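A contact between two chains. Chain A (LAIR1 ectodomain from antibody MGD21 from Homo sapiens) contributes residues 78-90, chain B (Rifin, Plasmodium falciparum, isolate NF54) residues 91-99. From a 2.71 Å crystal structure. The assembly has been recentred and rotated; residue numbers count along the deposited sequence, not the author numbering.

Chain A (78-90) CIYYKSRKWSEQS
Chain B, residues 91-99: IPKAGGTMV

A recurring principle of protein recognition is that a strand edge can offer a partner both backbone hydrogen-bonding groups and a broad side chain, so that a partner without regular structure can dock by satisfying the first and packing on the second. The contact between the LAIR1 ectodomain of antibody MGD21 and a rifin illustrates it, with 559 Å² buried between the two stretches, both sides summed.

Chain A forms a hairpin. Its strand through A:Lys82 turns back through a type I' turn, A:Lys82 to A:Lys85, with A:Ser83 and A:Arg84 both at positive phi (55/59° and 73/-8°), and returns through A:Lys85 and A:Trp86. A:Ser87 N donates to A:Tyr80 O at 2.8 Å, fixing the pairing. Chain B is extended but for a type II turn from B:Lys93 to B:Gly96, closed by B:Gly96 N donating to B:Lys93 O at 3.0 Å. B:Gly95 sits at phi/psi 85/-5°, where a CB would jam against the carbonyl O of the preceding residue; glycine is the natural occupant.

The two stretches run locally antiparallel, and the register places the CA of A:Lys85 4.7 Å from that of B:Gly95, and the CA of A:Glu88 5.1 Å from that of B:Ala94. Between these pairs A:Trp86 uses both backbone polar groups: its N donates to B:Gly96 O at 3.0 Å (141° at the hydrogen), and its O accepts from B:Gly95 N at 2.9 Å (148°).

A:Trp86 is also the most extensively covered residue, at 117 Å². Its CA-to-CB bond points sideways, but chi1 -86° (m) and chi2 101° bring the indole nearer to chain B. B:Pro92, whose CA-to-CB bond points toward chain A, lays CB over one indole face, 3.6 Å from the five-membered ring centroid and 17° off its normal, an apt CH-pi contact for a rigid aliphatic ring in the C-gamma endo pucker. B:Pro92 CG also meets A:Ile79 CD1 at 3.7 Å; A:Ile79 (chi1 p, chi2 t) supports this apolar patch. Near the indole plane, B:Thr97 O lies 3.4 Å from A:Trp86 CD1.

B:Met98, burying 80 Å², bridges two aromatic rings. With chi1 at -145°, between wells, chi2 t and chi3 m, B:Met98 CG lies 3.6 Å from A:Trp86 CZ2, while B:Met98 CB lies over a face of A:Tyr81, 3.9 Å from the ring centroid. B:Met98 CE reaches A:Tyr81 CD1 at 3.3 Å. A:Tyr81, whose CA-to-CB bond points toward chain B, has chi1 t and chi2 -111° and supplies a broad surface to which the flexible, unbranched thioether can conform.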

ATOM      1  N   CYS A  78      17.381  -1.450   0.726  1.00 76.78           N
ATOM      2  CA  CYS A  78      16.644  -1.602   1.968  1.00 74.38           C
ATOM      3  C   CYS A  78      16.512  -0.281   2.717  1.00 75.63           C
ATOM      4  O   CYS A  78      17.291   0.660   2.540  1.00 73.14           O
ATOM      5  CB  CYS A  78      17.324  -2.641   2.868  1.00 73.52           C
ATOM      6  SG  CYS A  78      17.691  -4.284   2.118  1.00 88.83           S
ATOM      7  N   ILE A  79      15.505  -0.246   3.582  1.00 64.10           N
ATOM      8  CA  ILE A  79      15.389   0.767   4.620  1.00 76.84           C
ATOM      9  C   ILE A  79      14.828   0.057   5.836  1.00 74.19           C
ATOM     10  O   ILE A  79      14.186  -0.988   5.728  1.00 63.66           O
ATOM     11  CB  ILE A  79      14.488   1.973   4.257  1.00 48.42           C
ATOM     12  CG1 ILE A  79      13.082   1.525   3.863  1.00 87.58           C
ATOM     13  CG2 ILE A  79      15.053   2.750   3.176  1.00 81.63           C
ATOM     14  CD1 ILE A  79      12.200   2.643   3.383  1.00 92.61           C
ATOM     15  N   TYR A  80      15.098   0.611   7.007  1.00 71.08           N
ATOM     16  CA  TYR A  80      14.582   0.028   8.224  1.00 74.85           C
ATOM     17  C   TYR A  80      14.008   1.131   9.084  1.00 75.89           C
ATOM     18  O   TYR A  80      14.399   2.299   8.990  1.00 72.72           O
ATOM     19  CB  TYR A  80      15.655  -0.775   8.979  1.00 70.89           C
ATOM     20  CG  TYR A  80      16.826   0.019   9.506  1.00 73.79           C
ATOM     21  CD1 TYR A  80      18.026   0.052   8.810  1.00 60.70           C
ATOM     22  CD2 TYR A  80      16.752   0.694  10.723  1.00 69.71           C
ATOM     23  CE1 TYR A  80      19.111   0.757   9.290  1.00 68.96           C
ATOM     24  CE2 TYR A  80      17.836   1.407  11.212  1.00 62.95           C
ATOM     25  CZ  TYR A  80      19.010   1.434  10.491  1.00 60.07           C
ATOM     26  OH  TYR A  80      20.089   2.135  10.966  1.00 69.47           O
ATOM     27  N   TYR A  81      13.076   0.719   9.931  1.00 70.26           N
ATOM     28  CA  TYR A  81      12.373   1.592  10.850  1.00 83.89           C
ATOM     29  C   TYR A  81      12.721   1.099  12.242  1.00100.07           C
ATOM     30  O   TYR A  81      12.387  -0.040  12.601  1.00101.52           O
ATOM     31  CB  TYR A  81      10.865   1.524  10.662  1.00 64.96           C
ATOM     32  CG  TYR A  81      10.088   2.529  11.486  1.00 90.53           C
ATOM     33  CD1 TYR A  81       9.294   2.116  12.544  1.00 93.18           C
ATOM     34  CD2 TYR A  81      10.167   3.894  11.221  1.00103.12           C
ATOM     35  CE1 TYR A  81       8.585   3.024  13.311  1.00 98.91           C
ATOM     36  CE2 TYR A  81       9.446   4.814  11.972  1.00 94.16           C
ATOM     37  CZ  TYR A  81       8.663   4.372  13.019  1.00110.31           C
ATOM     38  OH  TYR A  81       7.956   5.279  13.773  1.00118.24           O
ATOM     39  N   LYS A  82      13.402   1.947  13.004  1.00 87.02           N
ATOM     40  CA  LYS A  82      13.774   1.686  14.382  1.00101.07           C
ATOM     41  C   LYS A  82      13.690   2.967  15.191  1.00 94.92           C
ATOM     42  O   LYS A  82      14.096   4.034  14.724  1.00 95.52           O
ATOM     43  CB  LYS A  82      15.197   1.122  14.472  1.00103.34           C
ATOM     44  CG  LYS A  82      15.853   1.316  15.831  1.00 94.58           C
ATOM     45  CD  LYS A  82      17.258   0.760  15.841  1.00 93.00           C
ATOM     46  CE  LYS A  82      18.021   1.200  17.067  1.00 79.66           C
ATOM     47  NZ  LYS A  82      19.425   0.725  17.023  1.00 80.69           N
ATOM     48  N   SER A  83      13.154   2.846  16.406  1.00107.76           N
ATOM     49  CA  SER A  83      13.193   3.917  17.395  1.00110.41           C
ATOM     50  C   SER A  83      12.592   5.210  16.841  1.00101.41           C
ATOM     51  O   SER A  83      13.245   6.254  16.809  1.00 95.73           O
ATOM     52  CB  SER A  83      14.616   4.146  17.902  1.00 77.78           C
ATOM     53  OG  SER A  83      15.341   4.983  17.012  1.00127.64           O
ATOM     54  N   ARG A  84      11.320   5.119  16.430  1.00101.15           N
ATOM     55  CA  ARG A  84      10.503   6.290  16.007  1.00108.25           C
ATOM     56  C   ARG A  84      10.858   6.900  14.649  1.00102.53           C
ATOM     57  O   ARG A  84      10.065   7.723  14.175  1.00 89.70           O
ATOM     58  CB  ARG A  84      10.465   7.323  17.134  1.00117.45           C
ATOM     59  CG  ARG A  84       9.571   6.937  18.302  1.00118.93           C
ATOM     60  CD  ARG A  84       9.800   7.863  19.481  1.00137.62           C
ATOM     61  NE  ARG A  84      10.069   9.231  19.066  1.00143.23           N
ATOM     62  CZ  ARG A  84       9.143  10.169  18.905  1.00145.46           C
ATOM     63  NH1 ARG A  84       7.871   9.889  19.124  1.00140.97           N
ATOM     64  NH2 ARG A  84       9.493  11.384  18.522  1.00134.19           N
ATOM     65  N   LYS A  85      11.942   6.476  14.018  1.00 92.46           N
ATOM     66  CA  LYS A  85      12.339   7.164  12.766  1.00 94.46           C
ATOM     67  C   LYS A  85      12.701   6.165  11.673  1.00 97.57           C
ATOM     68  O   LYS A  85      13.156   5.067  12.007  1.00 88.68           O
ATOM     69  CB  LYS A  85      13.521   8.088  13.053  1.00 85.30           C
ATOM     70  CG  LYS A  85      14.611   7.494  13.931  1.00109.77           C
ATOM     71  CD  LYS A  85      15.300   8.534  14.777  1.00118.19           C
ATOM     72  CE  LYS A  85      15.735   9.735  13.968  1.00105.05           C
ATOM     73  NZ  LYS A  85      16.038  10.894  14.836  1.00123.10           N
ATOM     74  N   TRP A  86      12.473   6.536  10.417  1.00 79.67           N
ATOM     75  CA  TRP A  86      12.914   5.661   9.310  1.00 77.12           C
ATOM     76  C   TRP A  86      14.393   5.931   9.095  1.00 67.95           C
ATOM     77  O   TRP A  86      14.838   7.036   9.390  1.00 77.77           O
ATOM     78  CB  TRP A  86      12.120   5.919   8.030  1.00 76.01           C
ATOM     79  CG  TRP A  86      10.831   5.176   7.890  1.00 70.22           C
ATOM     80  CD1 TRP A  86       9.577   5.663   8.103  1.00 77.09           C
ATOM     81  CD2 TRP A  86      10.667   3.819   7.453  1.00 68.86           C
ATOM     82  NE1 TRP A  86       8.645   4.698   7.842  1.00 82.51           N
ATOM     83  CE2 TRP A  86       9.283   3.555   7.446  1.00 76.80           C
ATOM     84  CE3 TRP A  86      11.548   2.802   7.080  1.00 71.19           C
ATOM     85  CZ2 TRP A  86       8.766   2.315   7.081  1.00 70.70           C
ATOM     86  CZ3 TRP A  86      11.036   1.577   6.724  1.00 65.28           C
ATOM     87  CH2 TRP A  86       9.664   1.339   6.722  1.00 74.52           C
ATOM     88  N   SER A  87      15.112   4.945   8.594  1.00 64.69           N
ATOM     89  CA  SER A  87      16.540   5.085   8.398  1.00 62.29           C
ATOM     90  C   SER A  87      16.815   5.659   7.013  1.00 62.24           C
ATOM     91  O   SER A  87      15.905   5.948   6.241  1.00 74.54           O
ATOM     92  CB  SER A  87      17.239   3.740   8.568  1.00 65.79           C
ATOM     93  OG  SER A  87      17.082   2.925   7.421  1.00 72.77           O
ATOM     94  N   GLU A  88      18.088   5.854   6.711  1.00 72.63           N
ATOM     95  CA  GLU A  88      18.522   6.182   5.367  1.00 64.26           C
ATOM     96  C   GLU A  88      18.469   4.912   4.524  1.00 76.22           C
ATOM     97  O   GLU A  88      18.486   3.798   5.051  1.00 85.50           O
ATOM     98  CB  GLU A  88      19.931   6.778   5.410  1.00 76.00           C
ATOM     99  CG  GLU A  88      20.426   7.412   4.139  1.00103.35           C
ATOM    100  CD  GLU A  88      21.783   8.064   4.331  1.00127.59           C
ATOM    101  OE1 GLU A  88      22.547   8.176   3.349  1.00141.84           O
ATOM    102  OE2 GLU A  88      22.090   8.425   5.491  1.00121.18           O
ATOM    103  N   GLN A  89      18.394   5.076   3.207  1.00 74.31           N
ATOM    104  CA  GLN A  89      18.336   3.893   2.361  1.00 81.61           C
ATOM    105  C   GLN A  89      19.732   3.351   2.093  1.00 71.51           C
ATOM    106  O   GLN A  89      20.726   4.079   2.141  1.00 88.34           O
ATOM    107  CB  GLN A  89      17.642   4.179   1.016  1.00 78.96           C
ATOM    108  CG  GLN A  89      16.265   4.832   1.062  1.00 67.94           C
ATOM    109  CD  GLN A  89      16.273   6.328   0.900  1.00 77.62           C
ATOM    110  OE1 GLN A  89      17.287   6.994   1.116  1.00 93.32           O
ATOM    111  NE2 GLN A  89      15.120   6.876   0.553  1.00 68.96           N
ATOM    112  N   SER A  90      19.799   2.050   1.820  1.00 60.44           N
ATOM    113  CA  SER A  90      21.069   1.427   1.496  1.00 59.58           C
ATOM    114  C   SER A  90      21.416   1.680   0.031  1.00 79.61           C
ATOM    115  O   SER A  90      20.609   2.193  -0.746  1.00 79.64           O
ATOM    116  CB  SER A  90      21.007  -0.069   1.766  1.00 70.33           C
ATOM    117  OG  SER A  90      19.961  -0.671   1.019  1.00 85.88           O
TER
ATOM    118  N   ILE B  91       5.357   6.711   1.388  1.00 83.81           N
ATOM    119  CA  ILE B  91       6.778   6.668   0.948  1.00 95.61           C
ATOM    120  C   ILE B  91       7.561   7.514   1.959  1.00 91.35           C
ATOM    121  O   ILE B  91       7.212   8.690   2.118  1.00104.59           O
ATOM    122  CB  ILE B  91       6.973   7.073  -0.521  1.00 87.29           C
ATOM    123  CG1 ILE B  91       6.744   5.892  -1.467  1.00 97.88           C
ATOM    124  CG2 ILE B  91       8.355   7.668  -0.735  1.00112.34           C
ATOM    125  CD1 ILE B  91       5.303   5.477  -1.607  1.00112.17           C
ATOM    126  N   PRO B  92       8.571   6.981   2.686  1.00 91.07           N
ATOM    127  CA  PRO B  92       9.201   7.716   3.784  1.00 97.04           C
ATOM    128  C   PRO B  92      10.468   8.453   3.400  1.00 97.00           C
ATOM    129  O   PRO B  92      11.374   7.900   2.767  1.00 89.80           O
ATOM    130  CB  PRO B  92       9.493   6.606   4.794  1.00 92.04           C
ATOM    131  CG  PRO B  92       9.779   5.401   3.923  1.00 93.31           C
ATOM    132  CD  PRO B  92       9.030   5.584   2.619  1.00108.84           C
ATOM    133  N   LYS B  93      10.525   9.715   3.808  1.00 94.37           N
ATOM    134  CA  LYS B  93      11.777  10.446   3.858  1.00 83.65           C
ATOM    135  C   LYS B  93      12.581   9.940   5.044  1.00 97.25           C
ATOM    136  O   LYS B  93      12.019   9.486   6.044  1.00102.73           O
ATOM    137  CB  LYS B  93      11.506  11.944   4.008  1.00 89.52           C
ATOM    138  CG  LYS B  93      12.357  12.880   3.167  1.00 90.66           C
ATOM    139  CD  LYS B  93      11.843  14.313   3.320  1.00 96.64           C
ATOM    140  CE  LYS B  93      12.452  15.273   2.303  1.00101.49           C
ATOM    141  NZ  LYS B  93      13.907  15.507   2.512  1.00 95.85           N
ATOM    142  N   ALA B  94      13.905  10.000   4.929  1.00 93.59           N
ATOM    143  CA  ALA B  94      14.744   9.563   6.038  1.00 83.71           C
ATOM    144  C   ALA B  94      14.416  10.373   7.284  1.00 83.73           C
ATOM    145  O   ALA B  94      14.233  11.591   7.222  1.00105.63           O
ATOM    146  CB  ALA B  94      16.226   9.713   5.685  1.00 77.84           C
ATOM    147  N   GLY B  95      14.302   9.685   8.414  1.00 83.49           N
ATOM    148  CA  GLY B  95      14.009  10.350   9.666  1.00 83.58           C
ATOM    149  C   GLY B  95      12.538  10.584   9.926  1.00 90.80           C
ATOM    150  O   GLY B  95      12.188  11.063  11.015  1.00 82.36           O
ATOM    151  N   GLY B  96      11.663  10.259   8.963  1.00 76.64           N
ATOM    152  CA  GLY B  96      10.239  10.457   9.132  1.00 79.97           C
ATOM    153  C   GLY B  96       9.538   9.374   9.955  1.00100.01           C
ATOM    154  O   GLY B  96      10.056   8.283  10.197  1.00 96.11           O
ATOM    155  N   THR B  97       8.324   9.715  10.385  1.00104.27           N
ATOM    156  CA  THR B  97       7.432   8.788  11.060  1.00100.54           C
ATOM    157  C   THR B  97       7.043   7.648  10.121  1.00107.42           C
ATOM    158  O   THR B  97       7.035   7.793   8.892  1.00104.69           O
ATOM    159  CB  THR B  97       6.153   9.502  11.514  1.00117.49           C
ATOM    160  OG1 THR B  97       6.452  10.849  11.901  1.00141.95           O
ATOM    161  CG2 THR B  97       5.531   8.766  12.697  1.00 98.29           C
ATOM    162  N   MET B  98       6.701   6.499  10.701  1.00110.88           N
ATOM    163  CA  MET B  98       5.983   5.532   9.887  1.00110.62           C
ATOM    164  C   MET B  98       4.536   5.974   9.765  1.00117.49           C
ATOM    165  O   MET B  98       3.962   6.545  10.698  1.00117.30           O
ATOM    166  CB  MET B  98       6.027   4.111  10.454  1.00108.98           C
ATOM    167  CG  MET B  98       6.091   3.111   9.299  1.00114.59           C
ATOM    168  SD  MET B  98       5.730   1.342   9.516  1.00130.12           S
ATOM    169  CE  MET B  98       6.773   0.832  10.872  1.00103.80           C
ATOM    170  N   VAL B  99       3.949   5.706   8.607  1.00102.76           N
ATOM    171  CA  VAL B  99       2.555   6.020   8.347  1.00100.84           C
ATOM    172  C   VAL B  99       1.924   4.781   7.738  1.00 98.95           C
ATOM    173  O   VAL B  99       2.348   4.331   6.669  1.00109.51           O
ATOM    174  CB  VAL B  99       2.400   7.247   7.431  1.00114.66           C
ATOM    175  CG1 VAL B  99       3.324   7.150   6.233  1.00109.37           C
ATOM    176  CG2 VAL B  99       0.945   7.382   6.985  1.00 99.50           C
TER